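Side-chain contacts in ferric vibriobactin ABC transporter, periplasmic ferric vibriobactin-binding protein (Vibrio cholerae, PDB 3R5T), which binds the iron-loaded siderophore vibriobactin in the periplasm and probably hands it to an ABC transporter for import into the cell: residues Phe55-Gln58 and Trp59-Leu62; Ser119-Thr122 and Trp123-Ala127; Tyr219-Leu222 and Thr223-Gln226. All blocks are in the same frame, centred on the assembly; numbering follows the deposited sequence.

Interaction 1: residues Phe55-Gln58 and Trp59-Leu62; sequences FFEQ and WRKL
Phe-56 starts a turn that leads straight into helix 60-65: its carbonyl O accepts the N-H of Trp-59 at 3.1 Å and, weakly, that of Arg-60. Trp-59 is the N-cap residue. One helical step is completed by solvent instead of a direct bond, since a water donates to Glu-57 O and accepts from both N and NZ of Lys-61. The indole folds back under the turn, its CG placed between the backbone N and the carbonyl carbon (chi1 52°). CZ3 of Trp-59 comes over one face of the Phe-55 ring, 3.4 Å from CG of Phe-55, with the two ring planes inclined at 44°, while NE1 reaches the edge of the Phe-56 ring. On the outer side Arg-60 grips Glu-57 side-on: NE meets OE1 at 2.8 Å and NH2 meets OE2 at 2.9 Å, both oxygens on their syn sides. NH1 is held by Glu-64, which probably helps to fix the guanidinium. A second water joins Glu-57 OE2 to Lys-61 NZ. This is a tight turn leading into a helix beside the siderophore site, with the indole of Trp-59 turned to packing against helices 31-39 and 272-286, and Phe-56 touching the bound vibriobactin.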
ATOM      1  N   PHE A  55      -4.977  11.164  -7.462  1.00 15.38           N
ATOM      2  CA  PHE A  55      -3.723  10.537  -7.048  1.00 14.99           C
ATOM      3  C   PHE A  55      -3.719  10.435  -5.521  1.00 14.59           C
ATOM      4  O   PHE A  55      -4.287  11.278  -4.829  1.00 19.88           O
ATOM      5  CB  PHE A  55      -2.533  11.406  -7.468  1.00 16.55           C
ATOM      6  CG  PHE A  55      -2.148  11.310  -8.932  1.00 18.40           C
ATOM      7  CD1 PHE A  55      -2.548  10.244  -9.727  1.00 15.97           C
ATOM      8  CD2 PHE A  55      -1.327  12.276  -9.486  1.00 18.20           C
ATOM      9  CE1 PHE A  55      -2.137  10.176 -11.062  1.00 17.20           C
ATOM     10  CE2 PHE A  55      -0.916  12.209 -10.810  1.00 18.18           C
ATOM     11  CZ  PHE A  55      -1.322  11.153 -11.594  1.00 17.62           C
ATOM     12  N   PHE A  56      -3.038   9.434  -4.966  1.00 14.98           N
ATOM     13  CA  PHE A  56      -2.940   9.351  -3.500  1.00 13.79           C
ATOM     14  C   PHE A  56      -2.195  10.549  -2.944  1.00 15.03           C
ATOM     15  O   PHE A  56      -1.143  10.935  -3.474  1.00 16.52           O
ATOM     16  CB  PHE A  56      -2.287   8.044  -3.024  1.00 14.25           C
ATOM     17  CG  PHE A  56      -3.125   6.817  -3.253  1.00 15.97           C
ATOM     18  CD1 PHE A  56      -4.469   6.792  -2.892  1.00 16.37           C
ATOM     19  CD2 PHE A  56      -2.576   5.686  -3.829  1.00 14.12           C
ATOM     20  CE1 PHE A  56      -5.234   5.649  -3.100  1.00 15.98           C
ATOM     21  CE2 PHE A  56      -3.334   4.535  -4.028  1.00 15.58           C
ATOM     22  CZ  PHE A  56      -4.666   4.529  -3.684  1.00 15.23           C
ATOM     23  N   GLU A  57      -2.715  11.129  -1.868  1.00 16.37           N
ATOM     24  CA  GLU A  57      -2.206  12.408  -1.373  1.00 16.91           C
ATOM     25  C   GLU A  57      -0.773  12.358  -0.860  1.00 16.70           C
ATOM     26  O   GLU A  57      -0.066  13.363  -0.900  1.00 16.77           O
ATOM     27  CB  GLU A  57      -3.134  12.959  -0.280  1.00 18.67           C
ATOM     28  CG  GLU A  57      -2.835  14.391   0.121  1.00 21.43           C
ATOM     29  CD  GLU A  57      -3.029  15.411  -1.004  1.00 23.60           C
ATOM     30  OE1 GLU A  57      -3.638  15.097  -2.052  1.00 25.48           O
ATOM     31  OE2 GLU A  57      -2.555  16.549  -0.824  1.00 23.23           O
ATOM     32  N   GLN A  58      -0.342  11.199  -0.383  1.00 15.23           N
ATOM     33  CA  GLN A  58       1.030  11.100   0.105  1.00 14.52           C
ATOM     34  C   GLN A  58       2.087  11.411  -0.967  1.00 14.65           C
ATOM     35  O   GLN A  58       3.219  11.779  -0.622  1.00 15.34           O
ATOM     36  CB  GLN A  58       1.307   9.737   0.741  1.00 14.14           C
ATOM     37  CG  GLN A  58       1.172   8.546  -0.218  1.00 13.58           C
ATOM     38  CD  GLN A  58      -0.196   7.919  -0.205  1.00 15.66           C
ATOM     39  OE1 GLN A  58      -1.196   8.570   0.160  1.00 15.78           O
ATOM     40  NE2 GLN A  58      -0.275   6.644  -0.612  1.00 17.37           N
ATOM     41  N   TRP A  59       1.742  11.208  -2.243  1.00 15.21           N
ATOM     42  CA  TRP A  59       2.698  11.440  -3.343  1.00 15.01           C
ATOM     43  C   TRP A  59       2.195  12.345  -4.468  1.00 16.62           C
ATOM     44  O   TRP A  59       2.926  12.598  -5.424  1.00 16.60           O
ATOM     45  CB  TRP A  59       3.293  10.127  -3.918  1.00 13.45           C
ATOM     46  CG  TRP A  59       2.306   9.076  -4.334  1.00 13.75           C
ATOM     47  CD1 TRP A  59       2.004   7.933  -3.657  1.00 13.25           C
ATOM     48  CD2 TRP A  59       1.510   9.063  -5.526  1.00 14.91           C
ATOM     49  NE1 TRP A  59       1.065   7.205  -4.341  1.00 14.26           N
ATOM     50  CE2 TRP A  59       0.741   7.874  -5.495  1.00 14.55           C
ATOM     51  CE3 TRP A  59       1.377   9.925  -6.618  1.00 14.51           C
ATOM     52  CZ2 TRP A  59      -0.143   7.531  -6.514  1.00 15.95           C
ATOM     53  CZ3 TRP A  59       0.505   9.581  -7.621  1.00 15.01           C
ATOM     54  CH2 TRP A  59      -0.243   8.398  -7.566  1.00 15.95           C
ATOM     55  N   ARG A  60       0.976  12.855  -4.336  1.00 16.24           N
ATOM     56  CA  ARG A  60       0.401  13.701  -5.380  1.00 18.09           C
ATOM     57  C   ARG A  60       1.316  14.852  -5.790  1.00 17.98           C
ATOM     58  O   ARG A  60       1.562  15.064  -6.980  1.00 18.06           O
ATOM     59  CB  ARG A  60      -0.960  14.261  -4.953  1.00 19.76           C
ATOM     60  CG  ARG A  60      -1.652  15.116  -6.035  1.00 19.92           C
ATOM     61  CD  ARG A  60      -2.932  15.749  -5.515  1.00 19.49           C
ATOM     62  NE  ARG A  60      -2.714  16.504  -4.284  1.00 20.06           N
ATOM     63  CZ  ARG A  60      -2.282  17.760  -4.238  1.00 22.72           C
ATOM     64  NH1 ARG A  60      -2.019  18.431  -5.357  1.00 25.59           N
ATOM     65  NH2 ARG A  60      -2.123  18.348  -3.064  1.00 22.62           N
ATOM     66  N   LYS A  61       1.804  15.608  -4.814  1.00 18.02           N
ATOM     67  CA  LYS A  61       2.607  16.783  -5.139  1.00 18.95           C
ATOM     68  C   LYS A  61       3.914  16.401  -5.836  1.00 19.79           C
ATOM     69  O   LYS A  61       4.357  17.111  -6.746  1.00 21.94           O
ATOM     70  CB  LYS A  61       2.898  17.615  -3.887  1.00 21.19           C
ATOM     71  CG  LYS A  61       1.644  18.211  -3.272  1.00 24.95           C
ATOM     72  CD  LYS A  61       1.974  19.169  -2.131  1.00 28.86           C
ATOM     73  CE  LYS A  61       2.624  18.446  -0.964  1.00 31.92           C
ATOM     74  NZ  LYS A  61       1.725  17.421  -0.348  1.00 34.10           N
ATOM     75  N   LEU A  62       4.520  15.289  -5.421  1.00 15.74           N
ATOM     76  CA  LEU A  62       5.702  14.775  -6.093  1.00 16.65           C
ATOM     77  C   LEU A  62       5.392  14.355  -7.538  1.00 16.72           C
ATOM     78  O   LEU A  62       6.160  14.644  -8.453  1.00 17.36           O
ATOM     79  CB  LEU A  62       6.311  13.609  -5.298  1.00 18.37           C
ATOM     80  CG  LEU A  62       7.601  13.020  -5.870  1.00 19.62           C
ATOM     81  CD1 LEU A  62       8.704  14.063  -5.875  1.00 21.10           C
ATOM     82  CD2 LEU A  62       8.028  11.796  -5.078  1.00 19.97           C
TER
HETATM   83  O   HOH W   1       1.728  15.161  -1.914  1.00 25.57           O
HETATM   84  O   HOH W   2      -0.709  17.077   1.327  1.00 47.05           O
HETATM   85  O   HOH W   3       4.200  14.502  -2.493  1.00 25.11           O

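Interaction 2: residues Ser119-Thr122 and Trp123-Ala127; sequences SDQT and WQSLA
The carboxamide of Gln-124 lies close to both Thr-122 and the indole of Trp-123. Its OE1 stands 3.4 Å from CB of Thr-122 and lies 3.2 Å above the plane of the Trp-123 ring, displaced toward the rim; its NE2 turns to Glu-148. The indole also forms an edge-to-face pair with Phe-147, so helix 137-155 supplies partners for both groups. The second amide, that of Gln-121, reaches across the helix start. NE2 of Gln-121 rests 3.8 Å from CD1 of Leu-126, where the two side chains cross at about a right angle, and it donates to Asp-117 O and Gln-129 OE1. OE1 faces the hydroxyl of Ser-125, but the 2.4 Å between OE1 of Gln-121 and OG of Ser-125 is too short to be taken at face value, and Ser-125 has an alternate conformer, so the details of that bond are doubtful.

Thr-122 is the N-cap of helix 123-134. With chi1 at 57°, OG1 is set between its own N and carbonyl carbon, facing the first helical turn, and there it accepts the N-H of Ser-125 at 2.9 Å. The carbonyl O of Thr-122 then takes the N-H of Leu-126 at 3.1 Å, in a nearly straight bond (167°). The chemistry is thus that of an N-terminal cap: a threonine hydroxyl satisfies an amide of the first turn that has no preceding helical carbonyl to use, and the backbone takes over one residue later.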
ATOM      1  N   SER A 119      -0.890  -6.906  -3.324  1.00 15.23           N
ATOM      2  CA  SER A 119      -1.744  -7.212  -2.177  1.00 14.71           C
ATOM      3  C   SER A 119      -1.117  -8.126  -1.125  1.00 16.21           C
ATOM      4  O   SER A 119      -1.643  -8.237  -0.028  1.00 16.97           O
ATOM      5  CB  SER A 119      -3.096  -7.791  -2.643  1.00 16.51           C
ATOM      6  OG  SER A 119      -2.977  -9.128  -3.126  1.00 14.96           O
ATOM      7  N   ASP A 120      -0.024  -8.795  -1.463  1.00 19.11           N
ATOM      8  CA  ASP A 120       0.565  -9.753  -0.524  1.00 22.84           C
ATOM      9  C   ASP A 120       2.059  -9.576  -0.372  1.00 22.39           C
ATOM     10  O   ASP A 120       2.775 -10.511   0.011  1.00 23.52           O
ATOM     11  CB  ASP A 120       0.264 -11.189  -0.945  1.00 22.47           C
ATOM     12  CG  ASP A 120       0.844 -11.544  -2.305  1.00 21.31           C
ATOM     13  OD1 ASP A 120       0.828 -12.761  -2.611  1.00 21.71           O
ATOM     14  OD2 ASP A 120       1.299 -10.647  -3.061  1.00 20.95           O
ATOM     15  N   GLN A 121       2.540  -8.379  -0.664  1.00 15.22           N
ATOM     16  CA  GLN A 121       3.948  -8.127  -0.399  1.00 17.88           C
ATOM     17  C   GLN A 121       4.144  -6.749   0.206  1.00 16.73           C
ATOM     18  O   GLN A 121       3.281  -5.885   0.145  1.00 17.27           O
ATOM     19  CB  GLN A 121       4.837  -8.369  -1.631  1.00 23.30           C
ATOM     20  CG  GLN A 121       4.427  -7.576  -2.841  1.00 19.08           C
ATOM     21  CD  GLN A 121       5.285  -7.859  -4.096  1.00 21.29           C
ATOM     22  OE1 GLN A 121       6.470  -8.177  -4.005  1.00 21.70           O
ATOM     23  NE2 GLN A 121       4.672  -7.742  -5.267  1.00 20.78           N
ATOM     24  N   THR A 122       5.267  -6.581   0.876  1.00 17.37           N
ATOM     25  CA  THR A 122       5.637  -5.288   1.422  1.00 16.29           C
ATOM     26  C   THR A 122       5.834  -4.294   0.282  1.00 14.91           C
ATOM     27  O   THR A 122       6.027  -4.696  -0.865  1.00 13.56           O
ATOM     28  CB  THR A 122       6.943  -5.381   2.191  1.00 16.36           C
ATOM     29  OG1 THR A 122       7.956  -5.895   1.324  1.00 16.22           O
ATOM     30  CG2 THR A 122       6.813  -6.332   3.364  1.00 15.95           C
ATOM     31  N   TRP A 123       5.846  -3.003   0.583  1.00 13.58           N
ATOM     32  CA  TRP A 123       6.215  -2.057  -0.460  1.00 13.22           C
ATOM     33  C   TRP A 123       7.655  -2.331  -0.938  1.00 14.48           C
ATOM     34  O   TRP A 123       7.954  -2.161  -2.118  1.00 14.46           O
ATOM     35  CB  TRP A 123       5.992  -0.586  -0.048  1.00 13.28           C
ATOM     36  CG  TRP A 123       6.991  -0.013   0.909  1.00 13.94           C
ATOM     37  CD1 TRP A 123       6.832   0.171   2.262  1.00 14.90           C
ATOM     38  CD2 TRP A 123       8.283   0.490   0.586  1.00 15.21           C
ATOM     39  NE1 TRP A 123       7.953   0.756   2.792  1.00 15.91           N
ATOM     40  CE2 TRP A 123       8.868   0.951   1.789  1.00 15.11           C
ATOM     41  CE3 TRP A 123       9.026   0.574  -0.604  1.00 15.97           C
ATOM     42  CZ2 TRP A 123      10.148   1.513   1.826  1.00 15.49           C
ATOM     43  CZ3 TRP A 123      10.297   1.122  -0.560  1.00 15.65           C
ATOM     44  CH2 TRP A 123      10.851   1.577   0.645  1.00 15.45           C
ATOM     45  N   GLN A 124       8.531  -2.756  -0.030  1.00 14.18           N
ATOM     46  CA  GLN A 124       9.903  -3.042  -0.401  1.00 13.32           C
ATOM     47  C   GLN A 124       9.985  -4.160  -1.426  1.00 12.31           C
ATOM     48  O   GLN A 124      10.763  -4.060  -2.391  1.00 13.21           O
ATOM     49  CB  GLN A 124      10.717  -3.410   0.836  1.00 15.48           C
ATOM     50  CG  GLN A 124      10.914  -2.252   1.817  1.00 16.48           C
ATOM     51  CD  GLN A 124       9.915  -2.241   2.960  1.00 18.09           C
ATOM     52  OE1 GLN A 124       8.709  -2.509   2.794  1.00 15.97           O
ATOM     53  NE2 GLN A 124      10.414  -1.903   4.136  1.00 21.58           N
ATOM     54  N   SER A 125       9.217  -5.221  -1.226  1.00 12.98           N
ATOM     55  CA  SER A 125       9.214  -6.346  -2.154  0.51 13.40           C
ATOM     56  C   SER A 125       8.695  -5.909  -3.525  1.00 13.41           C
ATOM     57  O   SER A 125       9.220  -6.304  -4.569  1.00 12.59           O
ATOM     58  CB  SER A 125       8.369  -7.483  -1.585  0.51 14.36           C
ATOM     59  OG  SER A 125       8.308  -8.580  -2.477  0.51 14.19           O
ATOM     60  N   LEU A 126       7.652  -5.087  -3.524  1.00 12.86           N
ATOM     61  CA  LEU A 126       7.137  -4.560  -4.773  1.00 12.81           C
ATOM     62  C   LEU A 126       8.204  -3.671  -5.430  1.00 13.35           C
ATOM     63  O   LEU A 126       8.410  -3.740  -6.636  1.00 15.83           O
ATOM     64  CB  LEU A 126       5.868  -3.772  -4.496  1.00 12.21           C
ATOM     65  CG  LEU A 126       5.198  -3.149  -5.722  1.00 12.98           C
ATOM     66  CD1 LEU A 126       4.684  -4.240  -6.652  1.00 12.36           C
ATOM     67  CD2 LEU A 126       4.062  -2.194  -5.321  1.00 13.59           C
ATOM     68  N   ALA A 127       8.875  -2.837  -4.641  1.00 13.27           N
ATOM     69  CA  ALA A 127       9.948  -1.994  -5.196  1.00 12.18           C
ATOM     70  C   ALA A 127      11.053  -2.835  -5.840  1.00 13.54           C
ATOM     71  O   ALA A 127      11.583  -2.499  -6.899  1.00 14.33           O
ATOM     72  CB  ALA A 127      10.525  -1.098  -4.127  1.00 12.66           C
TER

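Interaction 3: residues Tyr219-Leu222 and Thr223-Gln226; sequences YEHL and TQLQ
His-221 and Gln-224 join side chains across a short run of overlapping turns with the i-to-i+3 bonding pattern of a 3-10 helix. The run lies in the crossover between strand 214-217, at one border of the mixed five-stranded sheet, and strand 229-233. Three successive bonds carry the chain from 219-222 into 223-226: the N-H groups of Thr-223, Gln-224 and Leu-225 reach the carbonyls of Glu-220, His-221 and Leu-222. The last is the longest, at 3.3 Å from N of Leu-225 to O of Leu-222. In each the donor stands well above the carbonyl plane, so the amides come over the C=O groups and not in line with them.

The two sides of the run differ in character. Leu-222 and Leu-225 lie alongside each other and point the same way, CD2 of the first 3.8 Å from CD1 of the second, and both rest on Val-168 of strand 165-169. They form the buried side, packed on the sheet. Tyr-219 is also buried, and its hydroxyl is bonded to Asp-246. Thr-223 lies on the exposed side. Its chi1 of 67° turns OG1 back over the turn, where it donates to the carbonyl O of Glu-220 at 2.8 Å, nearly along the C=O axis. That oxygen is therefore gripped twice by one residue, through its amide and its hydroxyl.

The His-221 ring stacks on Trp-204, and its rotation is further set by Gln-224, whose extended side chain runs beside it with the amide nearly coplanar with the imidazole. ND1 of His-221 donates in the ring plane to OE1 of Gln-224 at 2.6 Å, with an N-H...O angle of 166°.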
ATOM      1  N   TYR A 219     -19.693  -7.411   9.531  1.00 21.10           N
ATOM      2  CA  TYR A 219     -19.491  -6.446  10.601  1.00 22.03           C
ATOM      3  C   TYR A 219     -19.384  -7.089  11.980  1.00 21.88           C
ATOM      4  O   TYR A 219     -18.514  -6.718  12.768  1.00 21.14           O
ATOM      5  CB  TYR A 219     -20.657  -5.466  10.597  1.00 21.24           C
ATOM      6  CG  TYR A 219     -20.727  -4.541  11.790  1.00 19.42           C
ATOM      7  CD1 TYR A 219     -21.728  -4.690  12.742  1.00 19.26           C
ATOM      8  CD2 TYR A 219     -19.801  -3.524  11.968  1.00 17.98           C
ATOM      9  CE1 TYR A 219     -21.825  -3.843  13.823  1.00 21.94           C
ATOM     10  CE2 TYR A 219     -19.877  -2.672  13.063  1.00 19.95           C
ATOM     11  CZ  TYR A 219     -20.886  -2.849  13.988  1.00 20.87           C
ATOM     12  OH  TYR A 219     -21.001  -2.009  15.064  1.00 22.88           O
ATOM     13  N   GLU A 220     -20.271  -8.036  12.262  1.00 19.46           N
ATOM     14  CA  GLU A 220     -20.330  -8.671  13.585  1.00 21.75           C
ATOM     15  C   GLU A 220     -18.995  -9.262  14.033  1.00 21.30           C
ATOM     16  O   GLU A 220     -18.710  -9.331  15.232  1.00 22.55           O
ATOM     17  CB  GLU A 220     -21.402  -9.773  13.641  1.00 26.44           C
ATOM     18  CG  GLU A 220     -22.825  -9.262  13.655  1.00 31.80           C
ATOM     19  CD  GLU A 220     -23.184  -8.560  12.370  1.00 39.34           C
ATOM     20  OE1 GLU A 220     -22.731  -9.032  11.300  1.00 36.35           O
ATOM     21  OE2 GLU A 220     -23.910  -7.541  12.435  1.00 41.36           O
ATOM     22  N   HIS A 221     -18.181  -9.721  13.089  1.00 17.78           N
ATOM     23  CA  HIS A 221     -16.896 -10.317  13.461  1.00 19.25           C
ATOM     24  C   HIS A 221     -15.939  -9.330  14.131  1.00 18.73           C
ATOM     25  O   HIS A 221     -15.008  -9.755  14.829  1.00 20.46           O
ATOM     26  CB  HIS A 221     -16.209 -10.979  12.261  1.00 22.58           C
ATOM     27  CG  HIS A 221     -16.887 -12.227  11.780  1.00 24.21           C
ATOM     28  ND1 HIS A 221     -17.019 -13.356  12.560  1.00 25.19           N
ATOM     29  CD2 HIS A 221     -17.450 -12.528  10.586  1.00 24.82           C
ATOM     30  CE1 HIS A 221     -17.645 -14.295  11.870  1.00 25.58           C
ATOM     31  NE2 HIS A 221     -17.919 -13.816  10.669  1.00 25.22           N
ATOM     32  N   LEU A 222     -16.128  -8.033  13.891  1.00 20.97           N
ATOM     33  CA  LEU A 222     -15.310  -7.027  14.567  1.00 19.84           C
ATOM     34  C   LEU A 222     -15.366  -7.171  16.080  1.00 21.57           C
ATOM     35  O   LEU A 222     -14.378  -6.900  16.773  1.00 21.09           O
ATOM     36  CB  LEU A 222     -15.735  -5.604  14.180  1.00 18.90           C
ATOM     37  CG  LEU A 222     -15.415  -5.103  12.765  1.00 17.61           C
ATOM     38  CD1 LEU A 222     -15.986  -3.707  12.602  1.00 20.00           C
ATOM     39  CD2 LEU A 222     -13.904  -5.114  12.488  1.00 17.31           C
ATOM     40  N   THR A 223     -16.508  -7.616  16.599  1.00 19.72           N
ATOM     41  CA  THR A 223     -16.643  -7.787  18.047  1.00 21.42           C
ATOM     42  C   THR A 223     -15.741  -8.883  18.596  1.00 22.58           C
ATOM     43  O   THR A 223     -15.537  -8.954  19.797  1.00 23.89           O
ATOM     44  CB  THR A 223     -18.081  -8.126  18.477  1.00 22.58           C
ATOM     45  OG1 THR A 223     -18.443  -9.421  17.980  1.00 21.32           O
ATOM     46  CG2 THR A 223     -19.070  -7.072  17.982  1.00 21.33           C
ATOM     47  N   GLN A 224     -15.208  -9.729  17.711  1.00 22.85           N
ATOM     48  CA  GLN A 224     -14.406 -10.879  18.131  1.00 23.65           C
ATOM     49  C   GLN A 224     -12.909 -10.600  18.141  1.00 22.50           C
ATOM     50  O   GLN A 224     -12.124 -11.465  18.543  1.00 22.45           O
ATOM     51  CB  GLN A 224     -14.723 -12.086  17.247  1.00 25.67           C
ATOM     52  CG  GLN A 224     -16.193 -12.501  17.332  1.00 28.18           C
ATOM     53  CD  GLN A 224     -16.557 -13.621  16.365  1.00 31.10           C
ATOM     54  OE1 GLN A 224     -16.523 -13.445  15.155  1.00 30.69           O
ATOM     55  NE2 GLN A 224     -16.930 -14.777  16.910  1.00 34.30           N
ATOM     56  N   LEU A 225     -12.514  -9.398  17.727  1.00 20.11           N
ATOM     57  CA  LEU A 225     -11.091  -9.044  17.724  1.00 21.51           C
ATOM     58  C   LEU A 225     -10.538  -8.985  19.152  1.00 24.86           C
ATOM     59  O   LEU A 225     -11.183  -8.463  20.062  1.00 25.66           O
ATOM     60  CB  LEU A 225     -10.870  -7.721  16.978  1.00 20.82           C
ATOM     61  CG  LEU A 225     -11.174  -7.786  15.484  1.00 24.57           C
ATOM     62  CD1 LEU A 225     -11.217  -6.386  14.872  1.00 25.25           C
ATOM     63  CD2 LEU A 225     -10.143  -8.644  14.780  1.00 24.04           C
ATOM     64  N   GLN A 226      -9.345  -9.531  19.360  1.00 25.07           N
ATOM     65  CA  GLN A 226      -8.837  -9.646  20.723  1.00 28.49           C
ATOM     66  C   GLN A 226      -7.701  -8.688  21.078  1.00 26.72           C
ATOM     67  O   GLN A 226      -7.371  -8.526  22.259  1.00 26.98           O
ATOM     68  CB  GLN A 226      -8.412 -11.088  21.025  1.00 30.73           C
ATOM     69  CG  GLN A 226      -9.526 -12.125  20.896  1.00 36.86           C
ATOM     70  CD  GLN A 226     -10.488 -12.136  22.083  1.00 42.57           C
ATOM     71  OE1 GLN A 226     -11.146 -13.146  22.350  1.00 46.55           O
ATOM     72  NE2 GLN A 226     -10.571 -11.019  22.796  1.00 41.04           N
TER

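The three contacts show one principle, local side chains securing a short helical start or turn, in three settings. Interactions 1 and 2 both precede helices and both pack on helices 31-39 and 272-286, although their nearest atoms stay about 10 Å apart. Interaction 3 lies on the opposite side of the chain's centre from interaction 1, about 33 Å between centres, and rests on the mixed sheet instead. Every contact is partly buried. Interaction 1 pairs buried aromatics with an outer salt bridge and waters; interaction 2 relies on neutral hydroxyls and amides; interaction 3 sets leucines against the sheet and a histidine-glutamine bond farther out. Of the three, interaction 1 alone touches the siderophore.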